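Local coordinates for tetratricopeptide repeat protein (Parabacteroides merdae ATCC 43184, PDB 4R7S) that is of unknown function but, as a tetratricopeptide repeat protein built of stacked helix pairs, probably serves as a scaffold for binding other proteins or peptides, at residues L7-K10 / S11-V15; A60-S63 / Y64-L68; D199-K202 / V203-S207. All coordinates share one frame; numbering follows the deposited sequence.

Interaction 1. Residues L7-K10 / S11-V15; sequences LIEK and SYDFV. With EDO (1,2-ethanediol), chain E.
Ile8 O takes two hydrogen bonds within helix 2-16. Ser11 OG reaches it at 2.7 Å, in the carbonyl plane and on a lone pair. Tyr12 N comes to the same oxygen at 3.1 Å, tilted from that plane, as the regular i to i+4 helix bond. The hydroxyl of Ser11 sits between its backbone N and carbonyl carbon (chi1 84°), which turns it back onto the preceding turn. The main chain continues the pattern: Asp13 N meets Glu9 O nearly straight, and Phe14 N meets Lys10 O at 2.8 Å.

Carboxylates follow on the outer side. Glu9 OE2 lies 3.2 Å from Asp13 OD2, two acceptors that would probably repel if both groups are ionised. Asp13 has two modelled conformers, so this closeness is doubtful. Lys10 runs extended beyond CG, and its NZ makes a weak hydrogen bond to O2 of a 1,2-ethanediol, probably from the crystallisation liquor.

Ile8 and Tyr12 pack side by side and point the same way. Ile8 CG2 touches Tyr12 CE2 at 3.6 Å. Ile8 O lies over one face of the Tyr12 ring, while Glu9 OE1 lies at its edge, in plane, 3.9 Å from Tyr12 CD2. Outside the segment, Phe14 and Ser11 pack on helix 20-33, and Ile8 on Leu43 of helix 40-52, as in the stacked helix pairs of tetratricopeptide repeats.

The chemistry divides the helix: the buried Ser11 hydroxyl is satisfied by the Ile8 carbonyl, one turn back, while the Glu9 and Asp13 carboxylates lie on the exposed side.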
loop_
_atom_site.group_PDB
_atom_site.type_symbol
_atom_site.label_atom_id
_atom_site.label_comp_id
_atom_site.label_asym_id
_atom_site.label_seq_id
_atom_site.Cartn_x
_atom_site.Cartn_y
_atom_site.Cartn_z
ATOM N N LEU A 7 5.912 -30.134 -13.024
ATOM C CA LEU A 7 4.894 -29.547 -12.160
ATOM C C LEU A 7 5.201 -28.069 -11.960
ATOM O O LEU A 7 4.292 -27.256 -12.094
ATOM C CB LEU A 7 4.771 -30.304 -10.825
ATOM C CG LEU A 7 4.044 -31.659 -10.918
ATOM C CD1 LEU A 7 4.392 -32.553 -9.754
ATOM C CD2 LEU A 7 2.527 -31.493 -11.053
ATOM N N ILE A 8 6.482 -27.711 -11.758
ATOM C CA ILE A 8 6.909 -26.321 -11.642
ATOM C C ILE A 8 6.638 -25.592 -12.972
ATOM O O ILE A 8 6.114 -24.478 -12.968
ATOM C CB ILE A 8 8.388 -26.205 -11.209
ATOM C CG1 ILE A 8 8.605 -26.763 -9.776
ATOM C CG2 ILE A 8 8.871 -24.745 -11.301
ATOM C CD1 ILE A 8 10.123 -26.869 -9.374
ATOM N N GLU A 9 6.941 -26.245 -14.092
ATOM C CA GLU A 9 6.705 -25.701 -15.418
ATOM C C GLU A 9 5.197 -25.438 -15.630
ATOM O O GLU A 9 4.857 -24.345 -16.100
ATOM C CB GLU A 9 7.297 -26.616 -16.519
ATOM C CG GLU A 9 6.943 -26.227 -17.958
ATOM C CD GLU A 9 7.201 -24.812 -18.470
ATOM O OE1 GLU A 9 7.788 -23.982 -17.734
ATOM O OE2 GLU A 9 6.797 -24.537 -19.625
ATOM N N LYS A 10 4.308 -26.374 -15.223
ATOM C CA LYS A 10 2.857 -26.154 -15.335
ATOM C C LYS A 10 2.413 -24.961 -14.471
ATOM O O LYS A 10 1.557 -24.175 -14.915
ATOM C CB LYS A 10 2.058 -27.391 -14.944
ATOM C CG LYS A 10 2.080 -28.508 -15.960
ATOM C CD LYS A 10 1.008 -29.522 -15.575
ATOM C CE LYS A 10 1.044 -30.795 -16.383
ATOM N NZ LYS A 10 -0.043 -31.727 -15.964
ATOM N N SER A 11 3.042 -24.787 -13.267
ATOM C CA SER A 11 2.701 -23.672 -12.382
ATOM C C SER A 11 2.977 -22.340 -13.096
ATOM O O SER A 11 2.111 -21.466 -13.094
ATOM C CB SER A 11 3.427 -23.764 -11.037
ATOM O OG SER A 11 4.743 -23.227 -11.036
ATOM N N TYR A 12 4.137 -22.222 -13.773
ATOM C CA TYR A 12 4.507 -21.021 -14.527
ATOM C C TYR A 12 3.497 -20.739 -15.649
ATOM O O TYR A 12 3.009 -19.609 -15.754
ATOM C CB TYR A 12 5.919 -21.161 -15.133
ATOM C CG TYR A 12 7.044 -21.247 -14.130
ATOM C CD1 TYR A 12 6.993 -20.537 -12.931
ATOM C CD2 TYR A 12 8.214 -21.939 -14.428
ATOM C CE1 TYR A 12 8.059 -20.553 -12.036
ATOM C CE2 TYR A 12 9.295 -21.947 -13.547
ATOM C CZ TYR A 12 9.206 -21.261 -12.347
ATOM O OH TYR A 12 10.249 -21.281 -11.462
ATOM N N ASP A 13 3.197 -21.772 -16.485
ATOM C CA ASP A 13 2.251 -21.607 -17.582
ATOM C C ASP A 13 0.868 -21.206 -17.041
ATOM O O ASP A 13 0.218 -20.342 -17.654
ATOM C CB ASP A 13 2.165 -22.866 -18.466
ATOM C CG ASP A 13 3.316 -23.059 -19.449
ATOM O OD1 ASP A 13 3.850 -22.033 -19.965
ATOM O OD2 ASP A 13 3.647 -24.232 -19.751
ATOM N N PHE A 14 0.437 -21.777 -15.878
ATOM C CA PHE A 14 -0.859 -21.432 -15.258
ATOM C C PHE A 14 -0.862 -19.988 -14.708
ATOM O O PHE A 14 -1.905 -19.319 -14.729
ATOM C CB PHE A 14 -1.237 -22.405 -14.135
ATOM C CG PHE A 14 -1.808 -23.747 -14.531
ATOM C CD1 PHE A 14 -2.868 -23.835 -15.436
ATOM C CD2 PHE A 14 -1.359 -24.918 -13.923
ATOM C CE1 PHE A 14 -3.409 -25.079 -15.788
ATOM C CE2 PHE A 14 -1.891 -26.165 -14.286
ATOM C CZ PHE A 14 -2.929 -26.234 -15.198
ATOM N N VAL A 15 0.294 -19.516 -14.205
ATOM C CA VAL A 15 0.419 -18.147 -13.722
ATOM C C VAL A 15 0.296 -17.214 -14.941
ATOM O O VAL A 15 -0.403 -16.200 -14.880
ATOM C CB VAL A 15 1.743 -17.936 -12.939
ATOM C CG1 VAL A 15 2.108 -16.450 -12.822
ATOM C CG2 VAL A 15 1.679 -18.580 -11.561
HETATM C C1 EDO E . 4.569 -34.111 -13.770
HETATM O O1 EDO E . 4.245 -35.413 -13.323
HETATM C C2 EDO E . 3.586 -33.647 -14.880
HETATM O O2 EDO E . 2.362 -33.219 -14.307
#

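Interaction 2. Residues A60-S63 / Y64-L68; sequences ALIS and YTSAL
Leu61 O is gripped twice by Thr65, whose backbone N and OG1 both lie 2.9 Å from it. The two donors reach it from opposite faces of its carbonyl plane. The OG1 stands well above that plane and is not on a lone pair. With OG1 anti to the carbonyl carbon (chi1 -68°), the hydroxyl hangs back over the previous turn. Leu61 CD1 also touches Thr65 OG1 at 3.7 Å. Arg81 gives this OG1 a second, weak hydrogen bond.

This is helix 57-68 of a tetratricopeptide repeat, lying between helices 40-52 and 75-87. Ala60, Ser63 and Ala67 face helix 40-52, where the hydroxyl of Ser63 is hydrogen-bonded to Gln51. Leu61 packs on Leu84 and Tyr85 of helix 75-87.

Tyr64 N bonds to Ala60 O at 3.0 Å, close to straight at 171°. The Tyr64 ring leaves the helix beside that same carbonyl, with CD2 3.5 Å from Ala60 O. Its OH is hydrogen-bonded to Thr49, so the phenol crosses to helix 40-52. Ser66 N and Ala67 N carry the backbone bonds onward to Ile62 O and Ser63 O. Ala67 CB rests 3.5 Å from Ser63 O.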
loop_
_atom_site.group_PDB
_atom_site.type_symbol
_atom_site.label_atom_id
_atom_site.label_comp_id
_atom_site.label_asym_id
_atom_site.label_seq_id
_atom_site.Cartn_x
_atom_site.Cartn_y
_atom_site.Cartn_z
ATOM N N ALA A 60 -1.233 -17.534 2.586
ATOM C CA ALA A 60 -0.083 -16.861 2.003
ATOM C C ALA A 60 0.939 -16.559 3.083
ATOM O O ALA A 60 2.127 -16.735 2.849
ATOM C CB ALA A 60 -0.525 -15.580 1.326
ATOM N N LEU A 61 0.479 -16.165 4.282
ATOM C CA LEU A 61 1.378 -15.878 5.396
ATOM C C LEU A 61 2.117 -17.147 5.812
ATOM O O LEU A 61 3.327 -17.089 6.045
ATOM C CB LEU A 61 0.621 -15.242 6.589
ATOM C CG LEU A 61 1.383 -15.054 7.914
ATOM C CD1 LEU A 61 2.680 -14.250 7.736
ATOM C CD2 LEU A 61 0.491 -14.405 8.963
ATOM N N ILE A 62 1.416 -18.282 5.853
ATOM C CA ILE A 62 2.031 -19.557 6.237
ATOM C C ILE A 62 3.118 -19.954 5.195
ATOM O O ILE A 62 4.225 -20.359 5.595
ATOM C CB ILE A 62 0.957 -20.657 6.481
ATOM C CG1 ILE A 62 0.177 -20.328 7.798
ATOM C CG2 ILE A 62 1.585 -22.068 6.523
ATOM C CD1 ILE A 62 -1.038 -21.218 8.165
ATOM N N SER A 63 2.821 -19.769 3.889
ATOM C CA SER A 63 3.755 -20.085 2.805
ATOM C C SER A 63 5.039 -19.225 2.913
ATOM O O SER A 63 6.143 -19.777 2.886
ATOM C CB SER A 63 3.087 -19.916 1.443
ATOM O OG SER A 63 2.116 -20.930 1.237
ATOM N N TYR A 64 4.889 -17.904 3.096
ATOM C CA TYR A 64 6.015 -16.984 3.271
ATOM C C TYR A 64 6.810 -17.315 4.542
ATOM O O TYR A 64 8.045 -17.283 4.505
ATOM C CB TYR A 64 5.547 -15.515 3.315
ATOM C CG TYR A 64 5.076 -14.930 1.996
ATOM C CD1 TYR A 64 5.675 -15.295 0.792
ATOM C CD2 TYR A 64 4.111 -13.928 1.963
ATOM C CE1 TYR A 64 5.270 -14.732 -0.416
ATOM C CE2 TYR A 64 3.681 -13.376 0.760
ATOM C CZ TYR A 64 4.265 -13.777 -0.425
ATOM O OH TYR A 64 3.863 -13.186 -1.589
ATOM N N THR A 65 6.118 -17.651 5.643
ATOM C CA THR A 65 6.760 -18.020 6.900
ATOM C C THR A 65 7.635 -19.278 6.691
ATOM O O THR A 65 8.773 -19.319 7.185
ATOM C CB THR A 65 5.714 -18.193 8.015
ATOM O OG1 THR A 65 5.163 -16.903 8.297
ATOM C CG2 THR A 65 6.307 -18.767 9.292
ATOM N N SER A 66 7.122 -20.254 5.914
ATOM C CA SER A 66 7.815 -21.498 5.597
ATOM C C SER A 66 9.022 -21.233 4.739
ATOM O O SER A 66 10.085 -21.763 5.031
ATOM C CB SER A 66 6.878 -22.468 4.886
ATOM O OG SER A 66 5.778 -22.810 5.713
ATOM N N ALA A 67 8.872 -20.411 3.682
ATOM C CA ALA A 67 9.950 -20.014 2.766
ATOM C C ALA A 67 11.090 -19.321 3.524
ATOM O O ALA A 67 12.252 -19.560 3.242
ATOM C CB ALA A 67 9.398 -19.075 1.691
ATOM N N LEU A 68 10.742 -18.452 4.477
ATOM C CA LEU A 68 11.687 -17.663 5.255
ATOM C C LEU A 68 12.556 -18.545 6.191
ATOM O O LEU A 68 13.743 -18.251 6.364
ATOM C CB LEU A 68 10.940 -16.570 6.044
ATOM C CG LEU A 68 11.801 -15.444 6.599
ATOM C CD1 LEU A 68 12.478 -14.647 5.494
ATOM C CD2 LEU A 68 10.998 -14.539 7.456
#

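Interaction 3. Residues D199-K202 / V203-S207; sequences DIEK and VFTES. With EDO (1,2-ethanediol), chain G.
The last turns of helix 193-206 keep their i to i+4 bonds, with Phe204 N to Ile200 O at 3.1 Å, before Ser207 leaves helical geometry. The fold is the helical-hairpin stack of a tetratricopeptide repeat protein, and this helix packs against helices 178-189 and 211-223. Ile200 and Phe204 lie side by side, pointing the same way, with Ile200 CG2 against Phe204 CD1 at 3.7 Å. Ile200 O meets the ring at its edge, in plane, 3.3 Å from Phe204 CD1. Beyond the segment the ring has an edge-to-face partner in Tyr214 and a cation-pi partner in Arg217. An alanine in place of Phe204 would take the ring from beside Ile200 CG2 and is likely to leave Tyr214 and Arg217 without their aromatic partner.

On the next carbonyl, Glu201 O accepts Thr205 N at 3.0 Å. Thr205 OG1 is modelled very close to the same oxygen, at a doubtful length. That hydroxyl lies anti to its carbonyl carbon (chi1 -49°), turned toward the previous turn. Asp199 OD1 forms a salt bridge with Arg183 NH2 of helix 178-189. Lys202 NZ and Glu206 OE2 form a long salt bridge, 4.0 Å apart. Glu201 is bent at chi2, which brings its carboxylate back toward the Thr205 hydroxyl. There Glu201 OE2 accepts a hydrogen bond from O2 of a 1,2-ethanediol at 2.6 Å.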
loop_
_atom_site.group_PDB
_atom_site.type_symbol
_atom_site.label_atom_id
_atom_site.label_comp_id
_atom_site.label_asym_id
_atom_site.label_seq_id
_atom_site.Cartn_x
_atom_site.Cartn_y
_atom_site.Cartn_z
ATOM N N ASP A 199 -9.032 21.553 -5.855
ATOM C CA ASP A 199 -8.168 20.402 -6.183
ATOM C C ASP A 199 -8.990 19.169 -6.519
ATOM O O ASP A 199 -8.687 18.499 -7.516
ATOM C CB ASP A 199 -7.199 20.081 -5.043
ATOM C CG ASP A 199 -5.879 20.842 -5.075
ATOM O OD1 ASP A 199 -5.630 21.575 -6.057
ATOM O OD2 ASP A 199 -5.091 20.685 -4.141
ATOM N N ILE A 200 -10.048 18.889 -5.718
ATOM C CA ILE A 200 -10.941 17.749 -5.927
ATOM C C ILE A 200 -11.638 17.851 -7.304
ATOM O O ILE A 200 -11.684 16.873 -8.048
ATOM C CB ILE A 200 -11.934 17.636 -4.756
ATOM C CG1 ILE A 200 -11.194 17.140 -3.485
ATOM C CG2 ILE A 200 -13.138 16.712 -5.091
ATOM C CD1 ILE A 200 -12.017 17.173 -2.186
ATOM N N GLU A 201 -12.110 19.046 -7.656
ATOM C CA GLU A 201 -12.786 19.361 -8.916
ATOM C C GLU A 201 -11.871 19.082 -10.106
ATOM O O GLU A 201 -12.349 18.655 -11.159
ATOM C CB GLU A 201 -13.224 20.842 -8.912
ATOM C CG GLU A 201 -14.020 21.302 -10.133
ATOM C CD GLU A 201 -15.323 20.574 -10.425
ATOM O OE1 GLU A 201 -16.049 20.211 -9.469
ATOM O OE2 GLU A 201 -15.624 20.381 -11.625
ATOM N N LYS A 202 -10.562 19.335 -9.935
ATOM C CA LYS A 202 -9.572 19.132 -10.982
ATOM C C LYS A 202 -9.461 17.644 -11.321
ATOM O O LYS A 202 -9.458 17.293 -12.492
ATOM C CB LYS A 202 -8.203 19.733 -10.576
ATOM C CG LYS A 202 -7.202 19.781 -11.729
ATOM C CD LYS A 202 -6.456 21.105 -11.808
ATOM C CE LYS A 202 -5.630 21.214 -13.078
ATOM N NZ LYS A 202 -6.467 21.346 -14.311
ATOM N N VAL A 203 -9.409 16.784 -10.307
ATOM C CA VAL A 203 -9.271 15.339 -10.462
ATOM C C VAL A 203 -10.540 14.760 -11.100
ATOM O O VAL A 203 -10.459 13.919 -11.998
ATOM C CB VAL A 203 -8.976 14.659 -9.108
ATOM C CG1 VAL A 203 -8.654 13.174 -9.297
ATOM C CG2 VAL A 203 -7.841 15.363 -8.390
ATOM N N PHE A 204 -11.706 15.209 -10.618
ATOM C CA PHE A 204 -12.992 14.748 -11.110
ATOM C C PHE A 204 -13.176 15.126 -12.558
ATOM O O PHE A 204 -13.711 14.317 -13.304
ATOM C CB PHE A 204 -14.141 15.307 -10.260
ATOM C CG PHE A 204 -14.570 14.408 -9.122
ATOM C CD1 PHE A 204 -13.956 14.491 -7.879
ATOM C CD2 PHE A 204 -15.612 13.499 -9.284
ATOM C CE1 PHE A 204 -14.346 13.654 -6.831
ATOM C CE2 PHE A 204 -16.009 12.673 -8.232
ATOM C CZ PHE A 204 -15.369 12.753 -7.012
ATOM N N THR A 205 -12.686 16.308 -12.977
ATOM C CA THR A 205 -12.842 16.792 -14.352
ATOM C C THR A 205 -11.880 16.093 -15.336
ATOM O O THR A 205 -12.281 15.791 -16.467
ATOM C CB THR A 205 -12.660 18.327 -14.390
ATOM O OG1 THR A 205 -13.469 18.914 -13.360
ATOM C CG2 THR A 205 -13.033 18.955 -15.750
ATOM N N GLU A 206 -10.640 15.836 -14.908
ATOM C CA GLU A 206 -9.565 15.330 -15.754
ATOM C C GLU A 206 -9.210 13.856 -15.610
ATOM O O GLU A 206 -8.437 13.354 -16.428
ATOM C CB GLU A 206 -8.288 16.128 -15.449
ATOM C CG GLU A 206 -8.403 17.629 -15.668
ATOM C CD GLU A 206 -8.209 18.148 -17.076
ATOM O OE1 GLU A 206 -7.946 17.343 -18.002
ATOM O OE2 GLU A 206 -8.324 19.381 -17.249
ATOM N N SER A 207 -9.697 13.176 -14.571
ATOM C CA SER A 207 -9.286 11.799 -14.308
ATOM C C SER A 207 -10.453 10.969 -13.681
ATOM O O SER A 207 -11.624 11.327 -13.820
ATOM C CB SER A 207 -8.049 11.838 -13.400
ATOM O OG SER A 207 -7.589 10.594 -12.897
HETATM C C1 EDO G . -15.186 24.432 -13.111
HETATM O O1 EDO G . -13.782 24.498 -12.842
HETATM C C2 EDO G . -15.526 23.230 -14.004
HETATM O O2 EDO G . -14.923 22.029 -13.538
#

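In the fold
From the N terminus the three contacts come in series. None nests in or crosses another, and none closes a loop, since each joins neighbouring turns of one helix. Interaction 1 lies on helix 2-16, which packs on helices 20-33 and 40-52. Interaction 2 follows on helix 57-68, which packs on helices 40-52 and 75-87. Helix 40-52 is thus a shared neighbour of both, although their nearest atoms stay about 12 Å apart. Interaction 3 lies far along the chain on helix 193-206, between helices 178-189 and 211-223. Its centre is about 42 Å from that of interaction 2, across the chain's centre.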